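Local atomic coordinates of gram-negative insecticidal protein (Chromobacterium piscinae, PDB entry 6FBM), a protein that is an insecticidal toxin of the MACPF and beta-tripod families and probably acts by forming pores in target membranes. Residues L198-T201 and A202-S205; I81-Y84 and R85-S89; Q517-K520 and S521-Q525. All coordinates share one frame; numbering follows the deposited sequence.

Interaction 1. Residues L198-T201 and A202-S205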
loop_
_atom_site.group_PDB
_atom_site.type_symbol
_atom_site.label_atom_id
_atom_site.label_comp_id
_atom_site.label_asym_id
_atom_site.label_seq_id
_atom_site.Cartn_x
_atom_site.Cartn_y
_atom_site.Cartn_z
ATOM N N LEU A 198 17.669 43.896 -10.195
ATOM C CA LEU A 198 16.441 43.089 -10.272
ATOM C C LEU A 198 16.778 41.604 -10.156
ATOM O O LEU A 198 16.085 40.857 -9.449
ATOM C CB LEU A 198 15.661 43.396 -11.570
ATOM C CG LEU A 198 14.331 42.687 -11.943
ATOM C CD1 LEU A 198 14.536 41.235 -12.400
ATOM C CD2 LEU A 198 13.330 42.775 -10.785
ATOM N N SER A 199 17.857 41.185 -10.804
ATOM C CA SER A 199 18.219 39.780 -10.828
ATOM C C SER A 199 18.563 39.247 -9.420
ATOM O O SER A 199 18.173 38.124 -9.067
ATOM C CB SER A 199 19.341 39.532 -11.852
ATOM O OG SER A 199 20.579 40.057 -11.393
ATOM N N THR A 200 19.257 40.068 -8.623
ATOM C CA THR A 200 19.573 39.743 -7.233
ATOM C C THR A 200 18.300 39.689 -6.380
ATOM O O THR A 200 18.115 38.771 -5.599
ATOM C CB THR A 200 20.614 40.744 -6.653
ATOM O OG1 THR A 200 21.886 40.519 -7.268
ATOM C CG2 THR A 200 20.780 40.584 -5.124
ATOM N N THR A 201 17.413 40.665 -6.539
ATOM C CA THR A 201 16.115 40.657 -5.837
ATOM C C THR A 201 15.294 39.411 -6.184
ATOM O O THR A 201 14.651 38.824 -5.313
ATOM C CB THR A 201 15.314 41.924 -6.161
ATOM O OG1 THR A 201 16.164 43.061 -5.979
ATOM C CG2 THR A 201 14.109 42.060 -5.245
ATOM N N ALA A 202 15.336 39.015 -7.446
ATOM C CA ALA A 202 14.626 37.830 -7.892
ATOM C C ALA A 202 15.203 36.591 -7.258
ATOM O O ALA A 202 14.466 35.751 -6.755
ATOM C CB ALA A 202 14.679 37.729 -9.412
ATOM N N GLU A 203 16.532 36.502 -7.280
ATOM C CA GLU A 203 17.287 35.440 -6.603
ATOM C C GLU A 203 16.896 35.329 -5.131
ATOM O O GLU A 203 16.556 34.256 -4.658
ATOM C CB GLU A 203 18.806 35.691 -6.752
ATOM C CG GLU A 203 19.750 34.861 -5.875
ATOM C CD GLU A 203 21.223 35.171 -6.079
ATOM O OE1 GLU A 203 21.550 36.221 -6.660
ATOM O OE2 GLU A 203 22.071 34.348 -5.659
ATOM N N MET A 204 16.927 36.441 -4.414
ATOM C CA MET A 204 16.594 36.444 -2.987
ATOM C C MET A 204 15.155 36.073 -2.760
ATOM O O MET A 204 14.847 35.353 -1.813
ATOM C CB MET A 204 16.930 37.808 -2.348
ATOM C CG MET A 204 18.429 38.165 -2.384
ATOM S SD MET A 204 19.531 36.821 -1.847
ATOM C CE MET A 204 20.995 37.128 -2.817
ATOM N N SER A 205 14.246 36.557 -3.597
ATOM C CA SER A 205 12.837 36.222 -3.426
ATOM C C SER A 205 12.660 34.714 -3.574
ATOM O O SER A 205 12.029 34.071 -2.715
ATOM C CB SER A 205 11.969 36.975 -4.411
ATOM O OG SER A 205 10.606 36.681 -4.182
#

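Interaction 2. Residues I81-Y84 and R85-S89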
loop_
_atom_site.group_PDB
_atom_site.type_symbol
_atom_site.label_atom_id
_atom_site.label_comp_id
_atom_site.label_asym_id
_atom_site.label_seq_id
_atom_site.Cartn_x
_atom_site.Cartn_y
_atom_site.Cartn_z
ATOM N N ILE A 81 12.235 41.707 -24.287
ATOM C CA ILE A 81 11.750 40.326 -24.447
ATOM C C ILE A 81 12.589 39.499 -25.438
ATOM O O ILE A 81 12.868 38.323 -25.177
ATOM C CB ILE A 81 10.251 40.264 -24.819
ATOM C CG1 ILE A 81 9.680 38.840 -24.682
ATOM C CG2 ILE A 81 9.999 40.741 -26.242
ATOM C CD1 ILE A 81 9.450 38.408 -23.251
ATOM N N GLU A 82 13.008 40.102 -26.551
ATOM C CA GLU A 82 13.789 39.383 -27.557
ATOM C C GLU A 82 15.181 39.022 -27.051
ATOM O O GLU A 82 15.755 38.015 -27.467
ATOM C CB GLU A 82 13.928 40.193 -28.856
ATOM C CG GLU A 82 12.619 40.572 -29.541
ATOM C CD GLU A 82 11.645 39.419 -29.714
ATOM O OE1 GLU A 82 10.434 39.615 -29.430
ATOM O OE2 GLU A 82 12.092 38.317 -30.146
ATOM N N GLU A 83 15.734 39.844 -26.170
ATOM C CA GLU A 83 17.034 39.551 -25.593
ATOM C C GLU A 83 16.865 38.433 -24.550
ATOM O O GLU A 83 17.710 37.543 -24.449
ATOM C CB GLU A 83 17.663 40.813 -24.990
ATOM C CG GLU A 83 19.072 40.618 -24.437
ATOM C CD GLU A 83 19.575 41.856 -23.722
ATOM O OE1 GLU A 83 19.613 41.850 -22.458
ATOM O OE2 GLU A 83 19.870 42.864 -24.426
ATOM N N TYR A 84 15.779 38.481 -23.785
ATOM C CA TYR A 84 15.446 37.393 -22.868
ATOM C C TYR A 84 15.394 36.047 -23.589
ATOM O O TYR A 84 15.995 35.075 -23.144
ATOM C CB TYR A 84 14.101 37.651 -22.172
ATOM C CG TYR A 84 13.596 36.479 -21.398
ATOM C CD1 TYR A 84 13.982 36.264 -20.080
ATOM C CD2 TYR A 84 12.739 35.553 -21.991
ATOM C CE1 TYR A 84 13.520 35.152 -19.375
ATOM C CE2 TYR A 84 12.265 34.461 -21.293
ATOM C CZ TYR A 84 12.647 34.264 -19.991
ATOM O OH TYR A 84 12.158 33.177 -19.321
ATOM N N ARG A 85 14.668 36.021 -24.699
ATOM C CA ARG A 85 14.568 34.840 -25.543
ATOM C C ARG A 85 15.919 34.331 -26.007
ATOM O O ARG A 85 16.146 33.129 -25.992
ATOM C CB ARG A 85 13.718 35.115 -26.777
ATOM C CG ARG A 85 12.273 35.394 -26.452
ATOM C CD ARG A 85 11.553 35.827 -27.698
ATOM N NE ARG A 85 11.225 34.689 -28.526
ATOM C CZ ARG A 85 10.739 34.749 -29.765
ATOM N NH1 ARG A 85 10.525 35.924 -30.365
ATOM N NH2 ARG A 85 10.459 33.616 -30.407
ATOM N N GLU A 86 16.802 35.235 -26.433
ATOM C CA GLU A 86 18.166 34.856 -26.849
ATOM C C GLU A 86 18.940 34.277 -25.699
ATOM O O GLU A 86 19.606 33.247 -25.862
ATOM C CB GLU A 86 18.949 36.030 -27.441
ATOM C CG GLU A 86 18.749 36.170 -28.958
ATOM C CD GLU A 86 19.036 37.571 -29.494
ATOM O OE1 GLU A 86 19.243 38.486 -28.670
ATOM O OE2 GLU A 86 19.045 37.756 -30.737
ATOM N N LYS A 87 18.868 34.946 -24.549
ATOM C CA LYS A 87 19.621 34.522 -23.374
ATOM C C LYS A 87 19.204 33.114 -22.961
ATOM O O LYS A 87 20.040 32.283 -22.671
ATOM C CB LYS A 87 19.437 35.504 -22.219
ATOM C CG LYS A 87 20.235 36.789 -22.306
ATOM C CD LYS A 87 19.663 37.849 -21.359
ATOM C CE LYS A 87 20.565 39.057 -21.208
ATOM N NZ LYS A 87 21.723 38.758 -20.338
ATOM N N MET A 88 17.906 32.862 -22.990
ATOM C CA MET A 88 17.353 31.561 -22.663
ATOM C C MET A 88 17.790 30.448 -23.626
ATOM O O MET A 88 17.835 29.293 -23.232
ATOM C CB MET A 88 15.829 31.653 -22.661
ATOM C CG MET A 88 15.140 30.530 -21.932
ATOM S SD MET A 88 13.339 30.559 -22.121
ATOM C CE MET A 88 13.032 31.191 -23.785
ATOM N N SER A 89 18.107 30.800 -24.867
ATOM C CA SER A 89 18.535 29.839 -25.897
ATOM C C SER A 89 20.030 29.532 -25.950
ATOM O O SER A 89 20.451 28.687 -26.745
ATOM C CB SER A 89 18.132 30.355 -27.271
ATOM O OG SER A 89 16.796 30.808 -27.252
#

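Interaction 3. Residues Q517-K520 and S521-Q525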
loop_
_atom_site.group_PDB
_atom_site.type_symbol
_atom_site.label_atom_id
_atom_site.label_comp_id
_atom_site.label_asym_id
_atom_site.label_seq_id
_atom_site.Cartn_x
_atom_site.Cartn_y
_atom_site.Cartn_z
ATOM N N GLN A 517 -8.309 57.581 -29.168
ATOM C CA GLN A 517 -8.594 56.837 -30.399
ATOM C C GLN A 517 -7.394 56.019 -30.934
ATOM O O GLN A 517 -7.562 54.831 -31.250
ATOM C CB GLN A 517 -9.184 57.753 -31.502
ATOM C CG GLN A 517 -9.714 57.033 -32.757
ATOM C CD GLN A 517 -10.663 55.859 -32.453
ATOM O OE1 GLN A 517 -11.652 56.020 -31.707
ATOM N NE2 GLN A 517 -10.387 54.682 -33.056
ATOM N N GLU A 518 -6.209 56.627 -31.024
ATOM C CA GLU A 518 -4.990 55.902 -31.460
ATOM C C GLU A 518 -4.683 54.683 -30.547
ATOM O O GLU A 518 -4.188 53.661 -31.028
ATOM C CB GLU A 518 -3.757 56.831 -31.509
ATOM C CG GLU A 518 -3.703 57.787 -32.704
ATOM C CD GLU A 518 -2.797 59.025 -32.486
ATOM O OE1 GLU A 518 -2.112 59.161 -31.437
ATOM O OE2 GLU A 518 -2.728 59.872 -33.409
ATOM N N MET A 519 -4.985 54.812 -29.250
ATOM C CA MET A 519 -4.775 53.746 -28.271
ATOM C C MET A 519 -5.745 52.596 -28.503
ATOM O O MET A 519 -5.304 51.448 -28.543
ATOM C CB MET A 519 -4.892 54.256 -26.810
ATOM C CG MET A 519 -4.377 53.305 -25.716
ATOM S SD MET A 519 -2.569 53.047 -25.747
ATOM C CE MET A 519 -1.944 54.476 -24.892
ATOM N N LYS A 520 -7.047 52.898 -28.637
ATOM C CA LYS A 520 -8.055 51.888 -29.026
ATOM C C LYS A 520 -7.614 51.088 -30.254
ATOM O O LYS A 520 -7.633 49.849 -30.245
ATOM C CB LYS A 520 -9.423 52.525 -29.340
ATOM C CG LYS A 520 -10.430 52.602 -28.199
ATOM C CD LYS A 520 -11.886 52.326 -28.675
ATOM C CE LYS A 520 -12.884 52.322 -27.530
ATOM N NZ LYS A 520 -13.082 53.667 -26.895
ATOM N N SER A 521 -7.203 51.815 -31.290
ATOM C CA SER A 521 -6.808 51.217 -32.563
ATOM C C SER A 521 -5.538 50.353 -32.429
ATOM O O SER A 521 -5.506 49.206 -32.900
ATOM C CB SER A 521 -6.631 52.315 -33.626
ATOM O OG SER A 521 -6.106 51.790 -34.833
ATOM N N MET A 522 -4.509 50.907 -31.788
ATOM C CA MET A 522 -3.253 50.187 -31.498
ATOM C C MET A 522 -3.502 48.925 -30.672
ATOM O O MET A 522 -3.001 47.870 -31.015
ATOM C CB MET A 522 -2.269 51.128 -30.780
ATOM C CG MET A 522 -0.872 50.583 -30.505
ATOM S SD MET A 522 -0.732 49.448 -29.111
ATOM C CE MET A 522 -1.525 50.333 -27.777
ATOM N N LEU A 523 -4.296 49.034 -29.609
ATOM C CA LEU A 523 -4.632 47.888 -28.750
ATOM C C LEU A 523 -5.488 46.796 -29.395
ATOM O O LEU A 523 -5.375 45.619 -28.995
ATOM C CB LEU A 523 -5.369 48.333 -27.487
ATOM C CG LEU A 523 -4.585 48.931 -26.318
ATOM C CD1 LEU A 523 -5.499 49.126 -25.116
ATOM C CD2 LEU A 523 -3.408 48.045 -25.939
ATOM N N SER A 524 -6.356 47.169 -30.347
ATOM C CA SER A 524 -7.209 46.190 -31.026
ATOM C C SER A 524 -6.393 45.211 -31.900
ATOM O O SER A 524 -6.912 44.157 -32.248
ATOM C CB SER A 524 -8.293 46.889 -31.873
ATOM O OG SER A 524 -7.744 47.350 -33.117
ATOM N N GLN A 525 -5.145 45.554 -32.230
ATOM C CA GLN A 525 -4.211 44.656 -32.928
ATOM C C GLN A 525 -3.294 43.817 -31.975
ATOM O O GLN A 525 -2.245 43.312 -32.420
ATOM C CB GLN A 525 -3.332 45.454 -33.883
ATOM C CG GLN A 525 -4.064 46.455 -34.754
ATOM C CD GLN A 525 -3.114 47.053 -35.794
ATOM O OE1 GLN A 525 -2.673 48.220 -35.706
ATOM N NE2 GLN A 525 -2.791 46.254 -36.807
#

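Interaction 1. Residues L198-T201 and A202-S205
Leu198 O accepts the backbone N-H of Ala202 at 2.8 Å, the first of four consecutive i to i+4 bonds that join 198-201 to 202-205. Ser199, Thr200 and Thr201 give their carbonyls to Glu203, Met204 and Ser205 in turn, and the N-H...O angles of 154° to 165° are those of a regular alpha-helix. The tightly packed side carries Leu198, Thr201, Ala202 and Ser205. Here the Ala202 methyl CB lies 3.4 Å from Leu198 O, and beyond it this face rests on Gln75 and Thr124 of two strands. Thr201 and Leu198 both meet Phe228 of helix 220-230; Thr201 OG1 bonds back to Ser197 O, while Ser205 OG is held by Tyr183 OH and Arg229 NE. Between Thr200 and Met204 the packing is looser: they run in the same direction, yet Thr200 CG2 and Met204 CE come no nearer than 4.2 Å. Met204 CG passes closer, 3.3 Å from Thr200 O, because chi1 of -63° sets it beside its own backbone N; Met204 also meets Met221 of helix 220-230. Glu203 OE2 forms a salt bridge to Lys207 one turn on. This is a regular alpha-helix, packed on the MACPF sheet through Leu198 and small Ala202, in the connection between strands 179-187 and 232-239; in MACPF relatives such helical clusters are thought to unfold into membrane hairpins.

Interaction 2. Residues I81-Y84 and R85-S89
Near-perpendicular planes and a bent bond mark the salt bridge between Glu82 and Arg85, whose carboxylate and guanidinium are turned 80° apart. Arg85 NH1 reaches the syn lone pair of Glu82 OE2 at 2.9 Å, but the N-H...O angle is 135°, and the oxygen is tilted from the guanidinium plane. Both groups have further partners: Lys99 bridges Glu82 OE2, Ile311 N bonds to OE1, and Ser307 O, Ser102 OG and Gln309 O bond to the Arg85 guanidinium. The next residue, Glu83, lies alongside Lys87, four positions on; Glu83 OE1 approaches Lys87 CE at 3.2 Å, whereas Lys87 NZ stays 4.3 Å from that oxygen, beyond a salt bridge. On the buried side, Met88 makes a Met-aromatic contact with Tyr84, its SD 5.0 Å from the ring centroid in an oblique approach, 51° off the normal. Ser89 OG bonds to Arg85 O at 2.7 Å and also to Leu100 N. Helix 81-88 follows strand 64-78 after a two-residue link: Tyr84 packs on Leu105 of helix 102-108, edge-to-face with Phe109, and against Tyr121 and Ser123 of strand 120-134, while Met88 touches Asp76 of strand 64-78.

Interaction 3. Residues Q517-K520 and S521-Q525
Met519 O receives the backbone N-H of Leu523 at 2.8 Å, the shortest hydrogen bond between 517-520 and 521-525, with an N-H...O angle of 166°. The carbonyls of Gln517, Glu518 and Lys520 bind the N-H groups of Ser521, Met522 and Ser524 in the same i to i+4 pattern. The last of these is the most bent of the four, at 141°. Ser524 adds a side-chain bond: its OG turns back to Ser521 O at 2.9 Å. Chi1 of 79° tucks this hydroxyl in against the main chain, flanked by both backbone branches and folded toward the preceding turn. The apolar face is built by Met519, Met522 and Leu523. Met519 and Met522 run alongside each other in the same direction, and Met519 SD meets the terminal methyl Met522 CE at 3.5 Å; both chains bend at chi2 and chi3, bringing thioether and methyl together. Leu523 CG rests 3.4 Å from Met519 O, while Leu523 CD1 meets Met519 CG more distantly, at 4.4 Å. Met519 is buried against Leu377, Met522 touches Val314, and Leu523 reaches Phe378 and Met529. By contrast, Gln517, Glu518, Lys520, Ser521 and Ser524 are exposed; Glu518 OE1 bonds to Ser515 N, just before the helix. Together these features are typical of a short amphipathic surface alpha-helix, seated by one apolar face near the chain's C-terminal end.

How the interactions relate
Along the chain the order is interaction 2, interaction 1, interaction 3, each along one helix, with 2 and 3 running just past it. Interactions 1 and 2 both pack on strands 64-78 and 120-134 of the MACPF sheet; their centres are 18 Å apart, their nearest atoms about 9 Å. They sit in two separate connections of that sheet, between strands 64-78 and 120-134 and between 179-187 and 232-239, where helices of MACPF relatives are thought to become membrane hairpins; the same may hold here. Interaction 3, on helix 516-524 after strand 513-515 of a separate mixed sheet, has its centre 27 Å from interaction 2 and 35 Å from interaction 1, in the C-terminal part of the toxin. None touches another.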